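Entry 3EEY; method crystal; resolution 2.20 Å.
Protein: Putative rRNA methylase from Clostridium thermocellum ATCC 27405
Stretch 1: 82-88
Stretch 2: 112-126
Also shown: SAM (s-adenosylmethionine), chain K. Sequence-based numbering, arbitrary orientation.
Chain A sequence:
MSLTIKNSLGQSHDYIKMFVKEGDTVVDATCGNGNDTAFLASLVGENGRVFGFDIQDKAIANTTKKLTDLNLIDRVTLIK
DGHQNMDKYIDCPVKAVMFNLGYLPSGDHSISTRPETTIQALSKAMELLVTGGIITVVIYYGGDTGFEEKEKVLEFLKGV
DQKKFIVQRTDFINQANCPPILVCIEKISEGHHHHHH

Stretch 1 (82-88) GHQNMDK
Stretch 2, residues 112-126: STRPETTIQALSKAM

A short 3-10 segment packs against one side of an α-helix through a small contact of mixed polar and apolar character, pinned by one direct hydrogen bond and one water, with the adenine of S-adenosylmethionine bound at one end. The two stretches together bury 491 Å². Stretch 1 leaves Gly82 (phi/psi -65/148) and turns through residues 83-88 near -65/-20, except Asn85 at -107/21; its backbone bonds run Asn85 N to Gly82 O, Met86 N to His83 O and Lys88 N to Asn85 O, each 3.1 Å. Stretch 2 is extended at Thr113 (-62/142) and Arg114 (-111/144), the N-cap, and is helical from Pro115 through Met126, near -62/-43, with i to i+4 bonds of 2.8 to 3.1 Å beginning at Thr118 N to Arg114 O (2.9 Å). Both chains advance in the same sense: Gln84 CA lies 3.9 Å from Ala121 CA, and Asp87 CA 6.3 Å from Lys124 CA. The close approach at Gln84 is possible because Ala121 presents only a methyl; its CB lies 3.6 Å from Gln84 N and 3.5 Å from His83 CD2.

His83 (chi1 44°, p; chi2 -142°) starts sideways, but its ring reaches the first turn of the helix. Thr113 CG2 sits at the ring edge, 3.9 Å from His83 CE1, while SAM C2 lies over one face. Water 1 joins the ring to the helix start: it is 2.8 Å from His83 NE2 and 2.8 Å from Thr117 OG1, accepts from Arg114 N at 3.2 Å and donates to Thr118 OG1 at 3.0 Å. Thr113 and Thr117 are p, Thr118 m.

Gln84 (p, m, chi3 24°) lays its side chain along the helix, with Gln84 CB 3.8 Å from Gln120 CB and Gln84 NE2 3.5 Å from Thr117 CG2. Its OE1 accepts from SAM N6 at 3.1 Å, while His83 N donates to SAM N1 at 2.9 Å, so adjacent residues read the adenine edge as they pack on the helix. Thr113 CG2 also approaches SAM C8, at 3.6 Å.

At the other end, Lys124 (m, m, t, chi4 -21°) folds back so that NZ donates to Gln84 O at 3.1 Å, the direct hydrogen bond across the contact. Asp87 (p, chi2 -35°) points toward the helix, its OD2 3.4 Å from Lys124 CE; Asp87 OD1 and Lys124 NZ are 4.0 Å apart, opposite charges near each other but beyond a salt bridge. Beneath them, buried Met86 (p, t, p) places CG 3.9 Å from Lys124 CB, SD 4.0 Å from Ala125 CB and CE 4.4 Å from Ala121 CB. Asn85 CB points away and Lys88 is out of reach. Arg114, poorly ordered, pairs within its own stretch, its NH1 2.9 Å from Glu116 OE2 in a salt bridge.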

# COMPACT_ATOMS: atom_id res chain seq x y z
N GLY A 82 -7.91 27.74 7.08
CA GLY A 82 -7.08 26.57 7.31
C GLY A 82 -7.90 25.32 7.53
O GLY A 82 -9.01 25.39 8.06
N HIS A 83 -7.36 24.18 7.11
CA HIS A 83 -8.01 22.88 7.27
C HIS A 83 -8.12 22.46 8.73
O HIS A 83 -8.98 21.65 9.08
CB HIS A 83 -7.35 21.77 6.42
CG HIS A 83 -5.85 21.77 6.45
ND1 HIS A 83 -5.10 21.48 5.33
CD2 HIS A 83 -4.96 22.01 7.44
CE1 HIS A 83 -3.81 21.53 5.64
NE2 HIS A 83 -3.70 21.86 6.91
N GLN A 84 -7.26 23.02 9.58
CA GLN A 84 -7.35 22.83 11.03
C GLN A 84 -8.67 23.34 11.62
O GLN A 84 -9.05 22.95 12.73
CB GLN A 84 -6.16 23.49 11.75
CG GLN A 84 -6.11 25.01 11.70
CD GLN A 84 -5.35 25.56 10.50
OE1 GLN A 84 -5.22 24.89 9.48
NE2 GLN A 84 -4.86 26.78 10.63
N ASN A 85 -9.38 24.18 10.87
CA ASN A 85 -10.66 24.74 11.30
C ASN A 85 -11.86 24.14 10.58
O ASN A 85 -12.92 24.75 10.55
CB ASN A 85 -10.67 26.26 11.08
CG ASN A 85 -9.56 26.98 11.84
OD1 ASN A 85 -9.34 26.74 13.03
ND2 ASN A 85 -8.88 27.89 11.15
N MET A 86 -11.69 22.94 10.01
CA MET A 86 -12.71 22.31 9.17
C MET A 86 -14.01 21.98 9.91
O MET A 86 -15.08 21.89 9.30
CB MET A 86 -12.17 21.10 8.37
CG MET A 86 -11.99 19.78 9.13
SD MET A 86 -11.65 18.30 8.12
CE MET A 86 -10.11 18.80 7.35
N ASP A 87 -13.91 21.83 11.23
CA ASP A 87 -15.06 21.51 12.09
C ASP A 87 -16.04 22.68 12.27
O ASP A 87 -17.20 22.47 12.65
CB ASP A 87 -14.58 21.01 13.46
CG ASP A 87 -13.69 22.00 14.18
OD1 ASP A 87 -12.90 22.72 13.52
OD2 ASP A 87 -13.75 22.06 15.42
N LYS A 88 -15.58 23.89 11.99
CA LYS A 88 -16.42 25.10 12.02
C LYS A 88 -17.40 25.17 10.85
O LYS A 88 -18.38 25.92 10.90
CB LYS A 88 -15.56 26.36 12.04
CG LYS A 88 -14.75 26.54 13.32
CD LYS A 88 -13.82 27.74 13.24
CE LYS A 88 -12.96 27.80 14.48
NZ LYS A 88 -11.88 28.82 14.38
N SER A 112 3.61 26.85 2.89
CA SER A 112 3.35 25.42 2.88
C SER A 112 2.69 24.95 4.18
O SER A 112 2.63 25.69 5.17
CB SER A 112 4.65 24.64 2.63
OG SER A 112 5.65 24.98 3.57
N THR A 113 2.18 23.71 4.14
CA THR A 113 1.55 23.09 5.29
C THR A 113 2.54 22.96 6.45
O THR A 113 3.73 22.70 6.24
CB THR A 113 0.93 21.70 4.94
OG1 THR A 113 1.92 20.86 4.34
CG2 THR A 113 -0.27 21.82 4.01
N ARG A 114 2.04 23.17 7.66
CA ARG A 114 2.84 23.12 8.88
C ARG A 114 2.42 21.91 9.71
O ARG A 114 1.23 21.57 9.73
CB ARG A 114 2.58 24.39 9.72
CG ARG A 114 3.28 25.65 9.24
CD ARG A 114 2.64 26.87 9.89
NE ARG A 114 3.57 27.99 10.01
CZ ARG A 114 4.29 28.26 11.10
NH1 ARG A 114 4.20 27.49 12.18
NH2 ARG A 114 5.11 29.30 11.10
N PRO A 115 3.38 21.25 10.39
CA PRO A 115 3.09 20.07 11.21
C PRO A 115 1.95 20.26 12.21
O PRO A 115 1.05 19.42 12.25
CB PRO A 115 4.40 19.83 11.97
CG PRO A 115 5.44 20.45 11.15
CD PRO A 115 4.82 21.59 10.41
N GLU A 116 2.00 21.35 12.97
CA GLU A 116 1.02 21.69 14.01
C GLU A 116 -0.42 21.69 13.49
O GLU A 116 -1.29 21.04 14.07
CB GLU A 116 1.31 23.08 14.60
CG GLU A 116 2.79 23.43 14.80
CD GLU A 116 3.44 24.12 13.59
OE1 GLU A 116 4.52 23.67 13.17
OE2 GLU A 116 2.86 25.10 13.06
N THR A 117 -0.63 22.39 12.38
CA THR A 117 -1.96 22.59 11.81
C THR A 117 -2.42 21.36 11.03
O THR A 117 -3.62 21.07 10.99
CB THR A 117 -2.02 23.88 10.93
OG1 THR A 117 -0.91 23.91 10.03
CG2 THR A 117 -1.96 25.12 11.79
N THR A 118 -1.47 20.65 10.44
CA THR A 118 -1.77 19.39 9.74
C THR A 118 -2.27 18.34 10.73
O THR A 118 -3.30 17.72 10.49
CB THR A 118 -0.55 18.85 8.96
OG1 THR A 118 -0.12 19.83 8.01
CG2 THR A 118 -0.91 17.56 8.22
N ILE A 119 -1.55 18.19 11.84
CA ILE A 119 -1.95 17.28 12.93
C ILE A 119 -3.34 17.64 13.49
O ILE A 119 -4.18 16.76 13.70
CB ILE A 119 -0.84 17.22 14.04
CG1 ILE A 119 0.36 16.43 13.54
CG2 ILE A 119 -1.37 16.60 15.32
CD1 ILE A 119 1.66 16.75 14.24
N GLN A 120 -3.58 18.93 13.71
CA GLN A 120 -4.90 19.44 14.11
C GLN A 120 -5.99 19.06 13.12
O GLN A 120 -7.02 18.51 13.53
CB GLN A 120 -4.88 20.96 14.21
CG GLN A 120 -4.48 21.53 15.54
CD GLN A 120 -4.84 22.99 15.61
OE1 GLN A 120 -6.02 23.34 15.70
NE2 GLN A 120 -3.82 23.85 15.55
N ALA A 121 -5.77 19.35 11.83
CA ALA A 121 -6.73 19.00 10.77
C ALA A 121 -6.97 17.51 10.66
O ALA A 121 -8.11 17.09 10.41
CB ALA A 121 -6.28 19.52 9.44
N LEU A 122 -5.91 16.72 10.84
CA LEU A 122 -6.04 15.26 10.85
C LEU A 122 -6.92 14.76 12.00
O LEU A 122 -7.70 13.85 11.80
CB LEU A 122 -4.67 14.58 10.89
CG LEU A 122 -3.86 14.57 9.59
CD1 LEU A 122 -2.41 14.21 9.88
CD2 LEU A 122 -4.47 13.64 8.56
N SER A 123 -6.78 15.35 13.18
CA SER A 123 -7.67 15.04 14.32
C SER A 123 -9.12 15.39 14.01
O SER A 123 -10.03 14.61 14.31
CB SER A 123 -7.25 15.79 15.58
OG SER A 123 -5.84 15.86 15.69
N LYS A 124 -9.33 16.57 13.41
CA LYS A 124 -10.66 17.05 13.05
C LYS A 124 -11.29 16.16 11.99
O LYS A 124 -12.46 15.80 12.09
CB LYS A 124 -10.61 18.51 12.55
CG LYS A 124 -10.14 19.56 13.56
CD LYS A 124 -10.79 19.39 14.94
CE LYS A 124 -10.68 20.63 15.83
NZ LYS A 124 -9.59 21.58 15.46
N ALA A 125 -10.49 15.80 10.98
CA ALA A 125 -10.93 14.90 9.92
C ALA A 125 -11.27 13.52 10.46
O ALA A 125 -12.26 12.92 10.04
CB ALA A 125 -9.88 14.81 8.83
N MET A 126 -10.45 13.01 11.39
CA MET A 126 -10.70 11.71 12.02
C MET A 126 -12.00 11.70 12.83
O MET A 126 -12.71 10.70 12.83
CB MET A 126 -9.50 11.24 12.85
CG MET A 126 -8.41 10.50 12.06
SD MET A 126 -7.01 9.79 12.99
CE MET A 126 -6.02 11.25 13.24
N SAM K . -4.20 18.91 -4.09
CA SAM K . -3.50 20.13 -4.58
C SAM K . -3.57 20.28 -6.10
O SAM K . -2.79 21.00 -6.73
OXT SAM K . -4.44 19.68 -6.73
CB SAM K . -2.06 20.17 -4.06
CG SAM K . -1.96 20.76 -2.66
SD SAM K . -0.43 21.69 -2.37
CE SAM K . 0.76 20.32 -2.26
C5' SAM K . -0.67 22.18 -0.64
C4' SAM K . -1.75 23.26 -0.53
O4' SAM K . -2.22 23.38 0.80
C3' SAM K . -1.24 24.64 -0.95
O3' SAM K . -2.13 25.17 -1.90
C2' SAM K . -1.24 25.46 0.32
O2' SAM K . -1.55 26.82 0.10
C1' SAM K . -2.32 24.75 1.13
N9 SAM K . -2.20 24.95 2.59
C8 SAM K . -1.09 25.27 3.33
N7 SAM K . -1.45 25.36 4.63
C5 SAM K . -2.78 25.11 4.73
C6 SAM K . -3.67 25.07 5.79
N6 SAM K . -3.28 25.30 7.04
N1 SAM K . -4.99 24.78 5.54
C2 SAM K . -5.46 24.54 4.27
N3 SAM K . -4.57 24.57 3.22
C4 SAM K . -3.26 24.85 3.45
O HOH W 1 -1.09 22.62 7.60